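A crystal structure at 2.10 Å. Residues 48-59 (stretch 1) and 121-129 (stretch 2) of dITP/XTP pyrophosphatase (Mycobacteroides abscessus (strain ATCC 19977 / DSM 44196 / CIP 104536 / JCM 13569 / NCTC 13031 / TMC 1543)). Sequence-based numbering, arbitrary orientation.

Stretch 1, residues 48-59: SFEDNALIKARE
Stretch 2 (121-129) FVSACALVT

What forms the apolar centre? Small side chains do: Ala-53 and Ala-57 on the helix, Ala-124 and Ala-126 on the strand, all with CA-to-CB directed toward the partner. Ala-53 CB lies 3.7 Å from Ala-126 CB and 4.4 Å from Ala-124 CB, while Ala-57 CB is 4.2 Å from Ala-126 CB. With only methyl groups between them here, the backbones can come close, and Ala-126 CB lies 3.5 Å from Ala-53 C.

How do the backbones run? Helix 49-59, phi/psi near -63/-42, lies across strand 121-128, mostly near -125/135, with N-to-C directions 34° apart (signed crossing -34°) and axes approaching to 7.0 Å. CA atoms pair Glu-50 with Ala-124 (5.5 Å), Leu-54 with Ala-126 (5.3 Å) and Ala-57 with Val-128 (5.8 Å). Strand alternation turns Val-122, Ala-124, Ala-126 and Val-128 toward the helix and the intervening residues away.

Which larger side chains extend the packing? Phe-49 (chi1 -56°, chi2 -81°) brings CD2 to 3.5 Å from CG1 of Val-122 (t), an oblique approach, and its CB to 3.7 Å from Ala-124 CB. Further along, Val-128 (t) places CG2 3.7 Å from Ala-57 CB and 3.9 Å from Leu-54 CD2. Leu-54 (m, t) starts sideways, yet its CD2 also comes within 3.8 Å of Ala-126 CB. No hydrogen bond joins the stretches; of the 459 Å² buried, both sides summed, most belongs to apolar residues.

Where does polar chemistry enter? At the edge of the contact, Arg-58 (m, t, t) points its CA-to-CB bond away, but its aliphatic CG lies 4.0 Å from Val-128 CG2; NE and NH2 are hydrogen-bonded elsewhere in the structure. At the helix start, Ser-48 (t) caps the helix: OG accepts from Asp-51 N at 2.8 Å. Asn-52 ND2 donates to Ser-48 O at 3.0 Å, reinforcing that turn.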

# COMPACT_ATOMS: atom_id res chain seq x y z
N SER D 48 8.89 -1.08 4.27
CA SER D 48 8.36 -1.27 5.62
C SER D 48 9.49 -1.35 6.64
O SER D 48 10.11 -2.40 6.81
CB SER D 48 7.48 -2.50 5.72
OG SER D 48 7.07 -2.66 7.08
N PHE D 49 9.73 -0.26 7.36
CA PHE D 49 10.65 -0.29 8.49
C PHE D 49 10.15 -1.23 9.58
O PHE D 49 10.95 -1.91 10.24
CB PHE D 49 10.84 1.12 9.05
CG PHE D 49 11.32 2.09 8.03
CD1 PHE D 49 12.67 2.14 7.69
CD2 PHE D 49 10.43 2.92 7.37
CE1 PHE D 49 13.12 3.02 6.71
CE2 PHE D 49 10.87 3.81 6.41
CZ PHE D 49 12.22 3.87 6.08
N GLU D 50 8.83 -1.27 9.78
CA GLU D 50 8.26 -2.16 10.79
C GLU D 50 8.53 -3.62 10.46
O GLU D 50 9.03 -4.37 11.31
CB GLU D 50 6.76 -1.91 10.91
CG GLU D 50 6.42 -0.59 11.52
CD GLU D 50 4.93 -0.43 11.78
OE1 GLU D 50 4.17 -1.36 11.48
OE2 GLU D 50 4.52 0.64 12.27
N ASP D 51 8.19 -4.06 9.24
CA ASP D 51 8.40 -5.47 8.89
C ASP D 51 9.87 -5.83 9.02
O ASP D 51 10.21 -6.92 9.49
CB ASP D 51 7.96 -5.77 7.44
CG ASP D 51 6.47 -5.72 7.26
OD1 ASP D 51 5.69 -5.75 8.25
OD2 ASP D 51 6.06 -5.63 6.08
N ASN D 52 10.76 -4.93 8.60
CA ASN D 52 12.17 -5.25 8.61
C ASN D 52 12.73 -5.25 10.02
O ASN D 52 13.60 -6.07 10.33
CB ASN D 52 12.92 -4.30 7.69
CG ASN D 52 12.91 -4.77 6.25
OD1 ASN D 52 13.70 -5.63 5.88
ND2 ASN D 52 11.99 -4.24 5.44
N ALA D 53 12.24 -4.39 10.91
CA ALA D 53 12.67 -4.48 12.29
C ALA D 53 12.25 -5.81 12.89
O ALA D 53 13.03 -6.46 13.59
CB ALA D 53 12.12 -3.31 13.12
N LEU D 54 11.03 -6.26 12.56
CA LEU D 54 10.55 -7.55 13.06
C LEU D 54 11.39 -8.70 12.51
O LEU D 54 11.72 -9.64 13.25
CB LEU D 54 9.08 -7.75 12.71
CG LEU D 54 8.12 -7.15 13.73
CD1 LEU D 54 6.66 -7.15 13.18
CD2 LEU D 54 8.22 -7.96 15.04
N ILE D 55 11.74 -8.66 11.23
CA ILE D 55 12.57 -9.73 10.68
C ILE D 55 13.88 -9.82 11.46
O ILE D 55 14.32 -10.92 11.84
CB ILE D 55 12.82 -9.51 9.18
CG1 ILE D 55 11.54 -9.76 8.38
CG2 ILE D 55 13.93 -10.45 8.70
CD1 ILE D 55 11.64 -9.34 6.92
N LYS D 56 14.50 -8.68 11.75
CA LYS D 56 15.78 -8.71 12.47
C LYS D 56 15.61 -9.22 13.89
O LYS D 56 16.47 -9.96 14.39
CB LYS D 56 16.41 -7.32 12.47
CG LYS D 56 17.34 -7.12 11.29
CD LYS D 56 17.19 -5.76 10.65
CE LYS D 56 17.45 -4.65 11.61
NZ LYS D 56 17.73 -3.40 10.87
N ALA D 57 14.54 -8.83 14.58
CA ALA D 57 14.37 -9.27 15.96
C ALA D 57 14.08 -10.76 16.03
O ALA D 57 14.61 -11.46 16.92
CB ALA D 57 13.28 -8.46 16.66
N ARG D 58 13.24 -11.29 15.12
CA ARG D 58 12.98 -12.73 15.10
C ARG D 58 14.27 -13.50 14.94
O ARG D 58 14.50 -14.52 15.60
CB ARG D 58 12.05 -13.10 13.94
CG ARG D 58 10.65 -12.59 14.03
CD ARG D 58 9.80 -13.11 12.88
NE ARG D 58 8.54 -12.38 12.84
CZ ARG D 58 8.17 -11.60 11.84
NH1 ARG D 58 8.95 -11.46 10.77
NH2 ARG D 58 7.01 -10.97 11.90
N GLU D 59 15.13 -13.04 14.03
CA GLU D 59 16.40 -13.70 13.79
C GLU D 59 17.26 -13.69 15.05
O GLU D 59 17.91 -14.69 15.37
CB GLU D 59 17.12 -13.01 12.64
CG GLU D 59 16.62 -13.44 11.28
CD GLU D 59 16.96 -14.90 10.99
OE1 GLU D 59 18.16 -15.23 10.95
OE2 GLU D 59 16.03 -15.70 10.80
N PHE D 121 10.86 11.23 8.03
CA PHE D 121 11.84 10.38 8.68
C PHE D 121 11.09 9.37 9.55
O PHE D 121 10.19 9.74 10.30
CB PHE D 121 12.81 11.20 9.53
CG PHE D 121 14.00 11.75 8.77
CD1 PHE D 121 14.74 10.96 7.91
CD2 PHE D 121 14.40 13.07 8.97
CE1 PHE D 121 15.85 11.49 7.24
CE2 PHE D 121 15.51 13.61 8.30
CZ PHE D 121 16.23 12.82 7.44
N VAL D 122 11.44 8.10 9.42
CA VAL D 122 10.74 7.02 10.10
C VAL D 122 11.75 6.23 10.91
O VAL D 122 12.86 5.95 10.44
CB VAL D 122 10.03 6.06 9.12
CG1 VAL D 122 9.27 4.99 9.89
CG2 VAL D 122 9.10 6.82 8.20
N SER D 123 11.35 5.84 12.11
CA SER D 123 12.19 5.02 12.96
C SER D 123 11.31 3.94 13.58
O SER D 123 10.29 4.25 14.20
CB SER D 123 12.87 5.88 14.02
OG SER D 123 13.68 5.11 14.85
N ALA D 124 11.65 2.68 13.33
CA ALA D 124 10.89 1.55 13.85
C ALA D 124 11.74 0.71 14.79
O ALA D 124 12.95 0.54 14.58
CB ALA D 124 10.36 0.67 12.71
N CYS D 125 11.09 0.16 15.81
CA CYS D 125 11.69 -0.68 16.84
C CYS D 125 10.81 -1.89 17.03
O CYS D 125 9.59 -1.75 17.22
CB CYS D 125 11.82 0.06 18.18
SG CYS D 125 13.25 1.13 18.32
N ALA D 126 11.41 -3.09 17.01
CA ALA D 126 10.65 -4.31 17.23
C ALA D 126 11.19 -5.08 18.42
O ALA D 126 12.39 -5.05 18.72
CB ALA D 126 10.66 -5.20 16.00
N LEU D 127 10.28 -5.75 19.12
CA LEU D 127 10.63 -6.68 20.19
C LEU D 127 9.99 -8.02 19.88
O LEU D 127 8.79 -8.09 19.60
CB LEU D 127 10.16 -6.19 21.56
CG LEU D 127 10.20 -7.26 22.68
CD1 LEU D 127 11.62 -7.59 23.11
CD2 LEU D 127 9.34 -6.85 23.88
N VAL D 128 10.79 -9.08 19.94
CA VAL D 128 10.29 -10.45 19.86
C VAL D 128 10.82 -11.17 21.09
O VAL D 128 12.01 -11.08 21.42
CB VAL D 128 10.74 -11.17 18.57
CG1 VAL D 128 10.24 -12.60 18.56
CG2 VAL D 128 10.24 -10.41 17.34
N THR D 129 9.93 -11.81 21.80
CA THR D 129 10.28 -12.47 23.04
C THR D 129 10.65 -13.92 22.77
O THR D 129 10.33 -14.47 21.71
CB THR D 129 9.10 -12.40 24.02
OG1 THR D 129 8.02 -13.21 23.52
CG2 THR D 129 8.65 -10.95 24.22